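Local coordinates for PilM (Pseudomonas aeruginosa, PDB 3HG9), which is of unknown function but belongs to the PilM family and may have a role connected with pili, at the interface of chains A and B. Numbering follows the deposited sequence. Chains: chain A/B, PilM.

Contact 1: the interface of chains A and B. Residues chain A 19-20, 23, 68, 81, 85; chain B 88-90, 121.
A:Arg23 reaches from helix 13-30 of one chain to B:Asp88, at the start of strand 88-94 of the other. Its CG lies anti to the backbone N (chi1 -176°), and the chain then bends at chi3 (70°), which turns the guanidinium toward the carboxylate. NH2 forms a salt bridge with OD1 of B:Asp88 at 2.6 Å. The two flat groups do not lie side by side in one plane. Their planes stand 84° apart, and NH2 meets OD1 from above the carboxylate plane. OD1 also lies well out of the guanidinium plane, and the bond is short but bent. NH1 makes a weak hydrogen bond to OD2. On the A side, CD2 of A:Leu20 sits 3.8 Å above the centre of the guanidinium plane, so a methyl group covers one face. This should help limit how the group can rotate.

B:Ala121 lies against the same arginine. Its CB packs on CD of A:Arg23 at 3.5 Å and also touches CD2 of A:Leu19. The backbone of B:Ala121 pairs with A:Ala68 in an antiparallel bridge, so strand 119-123 of chain B adds to strand 66-70 of chain A. Both hydrogen bonds of this pair are made, and the B:Ala121 N to A:Ala68 O bond measures 2.7 Å. The structure thus shows a sheet edge extended by a strand from the partner.

Beside the salt bridge, B:Val90 and A:Thr85 point at each other tip to tip. CG1 of B:Val90 is 3.7 Å from CG2 of A:Thr85 and also meets CG1 of A:Val81. The hydroxyl OG1 of A:Thr85 also touches CG1 of B:Val90 while it donates to the backbone O of A:Val81 at 2.8 Å.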
# COMPACT_ATOMS: atom_id res chain seq x y z
N LEU A 19 -5.34 -11.49 10.90
CA LEU A 19 -4.59 -10.28 11.02
C LEU A 19 -5.08 -9.19 10.04
O LEU A 19 -5.23 -8.04 10.47
CB LEU A 19 -3.13 -10.62 10.76
CG LEU A 19 -2.13 -9.59 11.15
CD1 LEU A 19 -0.84 -10.36 11.32
CD2 LEU A 19 -1.94 -8.50 10.15
N LEU A 20 -5.34 -9.53 8.75
CA LEU A 20 -5.84 -8.55 7.73
C LEU A 20 -7.29 -8.14 7.96
O LEU A 20 -7.67 -6.95 7.92
CB LEU A 20 -5.69 -9.12 6.31
CG LEU A 20 -4.21 -9.20 5.98
CD1 LEU A 20 -3.96 -9.73 4.60
CD2 LEU A 20 -3.53 -7.82 6.19
N ARG A 23 -6.63 -5.87 10.72
CA ARG A 23 -6.15 -4.56 10.26
C ARG A 23 -7.24 -3.70 9.58
O ARG A 23 -7.32 -2.46 9.79
CB ARG A 23 -4.92 -4.68 9.37
CG ARG A 23 -4.35 -3.30 8.98
CD ARG A 23 -3.34 -3.43 7.91
NE ARG A 23 -3.93 -3.80 6.60
CZ ARG A 23 -3.22 -4.02 5.49
NH1 ARG A 23 -1.88 -3.87 5.55
NH2 ARG A 23 -3.85 -4.40 4.34
N ALA A 68 -1.08 -3.73 12.49
CA ALA A 68 -1.59 -4.93 13.12
C ALA A 68 -0.42 -5.92 13.19
O ALA A 68 0.31 -6.08 12.17
CB ALA A 68 -2.80 -5.51 12.30
N VAL A 81 1.11 -13.42 5.03
CA VAL A 81 0.47 -12.11 5.10
C VAL A 81 0.78 -11.27 3.88
O VAL A 81 -0.07 -10.51 3.36
CB VAL A 81 0.81 -11.36 6.36
CG1 VAL A 81 -0.08 -10.13 6.46
CG2 VAL A 81 0.60 -12.27 7.60
N THR A 85 -2.03 -9.67 0.90
CA THR A 85 -2.09 -8.20 0.74
C THR A 85 -1.54 -7.78 -0.61
O THR A 85 -0.81 -8.54 -1.28
CB THR A 85 -1.20 -7.44 1.72
OG1 THR A 85 0.05 -8.11 1.84
CG2 THR A 85 -1.84 -7.32 3.07
N ASP B 88 0.17 0.74 1.87
CA ASP B 88 -0.05 -0.58 2.46
C ASP B 88 1.14 -1.42 2.28
O ASP B 88 1.50 -1.73 1.12
CB ASP B 88 -1.25 -1.29 1.82
CG ASP B 88 -1.46 -2.75 2.35
OD1 ASP B 88 -2.67 -3.19 2.37
OD2 ASP B 88 -0.43 -3.45 2.70
N LEU B 89 1.75 -1.77 3.42
CA LEU B 89 2.94 -2.63 3.45
C LEU B 89 2.73 -3.70 4.44
O LEU B 89 1.83 -3.59 5.28
CB LEU B 89 4.19 -1.86 3.85
CG LEU B 89 4.20 -0.50 3.20
CD1 LEU B 89 4.91 0.54 4.08
CD2 LEU B 89 4.72 -0.60 1.75
N VAL B 90 3.53 -4.75 4.35
CA VAL B 90 3.65 -5.74 5.41
C VAL B 90 5.11 -6.09 5.46
O VAL B 90 5.80 -5.97 4.45
CB VAL B 90 2.80 -7.02 5.16
CG1 VAL B 90 1.30 -6.69 4.94
CG2 VAL B 90 3.34 -7.84 4.02
N ALA B 121 1.20 -5.62 9.61
CA ALA B 121 0.51 -5.06 8.48
C ALA B 121 0.21 -3.60 8.70
O ALA B 121 -0.40 -3.24 9.73
CB ALA B 121 -0.80 -5.79 8.24

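Contact 2: the interface of chains A and B. Residues chain A 87-89, 103; chain B 87-89.
B:Leu89 faces A:Leu89 and A:Leu103 across the two-fold interface, and its two methyl groups go to different partners. From CB the chain leads to CG, which lies anti to the carbonyl carbon and beside the backbone N (chi1 -40°). CB and CG serve to carry the two methyls to the contact. CD2 meets CD1 of A:Leu89 at 4.0 Å and lies almost as near to CG of the same residue. The two leucine side chains cross at about a right angle. CD1 takes the other direction and meets CD2 of A:Leu103 at 4.0 Å, tip to tip. The packing is apolar and not tight.

Next to the leucines the backbones pair. A:Asp88 and B:Asp88 form an antiparallel bridge. The backbone N of B:Asp88 donates to the O of A:Asp88 at 3.2 Å. The return bond, from A:Asp88 N to B:Asp88 O, is weak. The same O of A:Asp88 also accepts from the hydroxyl OG of B:Ser87 at 3.0 Å, in the carbonyl plane. Two donors therefore grip one carbonyl oxygen. The OG of B:Ser87 can reach it because it stands anti to its own backbone N (chi1 -154°). A:Ser87 has its hydroxyl turned differently (chi1 -65°) in this model, and the matching bond is not seen; the close packing there makes the difference doubtful.

The site lies where the first residues of strand 88-93 of chain A and strand 88-94 of chain B run antiparallel. The loop residue Ser87 of each chain leads into the pair, and A:Leu103, just before strand 104-106, flanks it.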
# COMPACT_ATOMS: atom_id res chain seq x y z
N SER A 87 -0.07 -4.06 -1.49
CA SER A 87 1.06 -3.13 -1.30
C SER A 87 0.87 -2.02 -2.31
O SER A 87 0.42 -2.24 -3.46
CB SER A 87 2.45 -3.81 -1.35
OG SER A 87 2.62 -4.73 -0.25
N ASP A 88 1.09 -0.79 -1.85
CA ASP A 88 0.59 0.34 -2.59
C ASP A 88 1.38 1.47 -2.10
O ASP A 88 1.28 1.78 -0.92
CB ASP A 88 -0.90 0.60 -2.26
CG ASP A 88 -1.34 2.08 -2.48
OD1 ASP A 88 -2.59 2.31 -2.66
OD2 ASP A 88 -0.45 2.99 -2.46
N LEU A 89 2.15 2.07 -3.00
CA LEU A 89 3.00 3.18 -2.65
C LEU A 89 2.92 4.29 -3.64
O LEU A 89 2.42 4.09 -4.77
CB LEU A 89 4.45 2.78 -2.63
CG LEU A 89 4.77 1.85 -1.50
CD1 LEU A 89 4.83 0.36 -2.10
CD2 LEU A 89 6.01 2.36 -0.98
N LEU A 103 8.07 8.12 4.41
CA LEU A 103 8.50 6.72 4.28
C LEU A 103 9.96 6.48 3.84
O LEU A 103 10.40 5.32 3.69
CB LEU A 103 7.53 5.94 3.38
CG LEU A 103 6.29 5.27 4.00
CD1 LEU A 103 5.27 6.25 4.61
CD2 LEU A 103 5.61 4.33 3.01
N SER B 87 -1.87 3.63 1.47
CA SER B 87 -0.56 2.99 1.46
C SER B 87 -0.59 1.74 2.29
O SER B 87 -1.31 1.66 3.30
CB SER B 87 0.55 3.93 1.95
OG SER B 87 1.83 3.58 1.41
N ASP B 88 0.17 0.74 1.87
CA ASP B 88 -0.05 -0.58 2.46
C ASP B 88 1.14 -1.42 2.28
O ASP B 88 1.50 -1.73 1.12
CB ASP B 88 -1.25 -1.29 1.82
CG ASP B 88 -1.46 -2.75 2.35
OD1 ASP B 88 -2.67 -3.19 2.37
OD2 ASP B 88 -0.43 -3.45 2.70
N LEU B 89 1.75 -1.77 3.42
CA LEU B 89 2.94 -2.63 3.45
C LEU B 89 2.73 -3.70 4.44
O LEU B 89 1.83 -3.59 5.28
CB LEU B 89 4.19 -1.86 3.85
CG LEU B 89 4.20 -0.50 3.20
CD1 LEU B 89 4.91 0.54 4.08
CD2 LEU B 89 4.72 -0.60 1.75

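The C-alpha centres of contact 1 and contact 2 are about 10 Å apart. They share B:Asp88 and B:Leu89, at the start of strand 88-94. B:Asp88 uses its carboxylate in contact 1 and its backbone in contact 2. B:Leu89 puts its side chain into contact 2 and contributes little to contact 1. One short stretch of chain B thus joins the two patches. Both contacts recur with the chains exchanged; contact 2, where the same strand of each chain meets its copy, lies near the two-fold axis. Strand pairing in both contacts would suit a dimer, but the structure alone does not show that PilM is one in the cell.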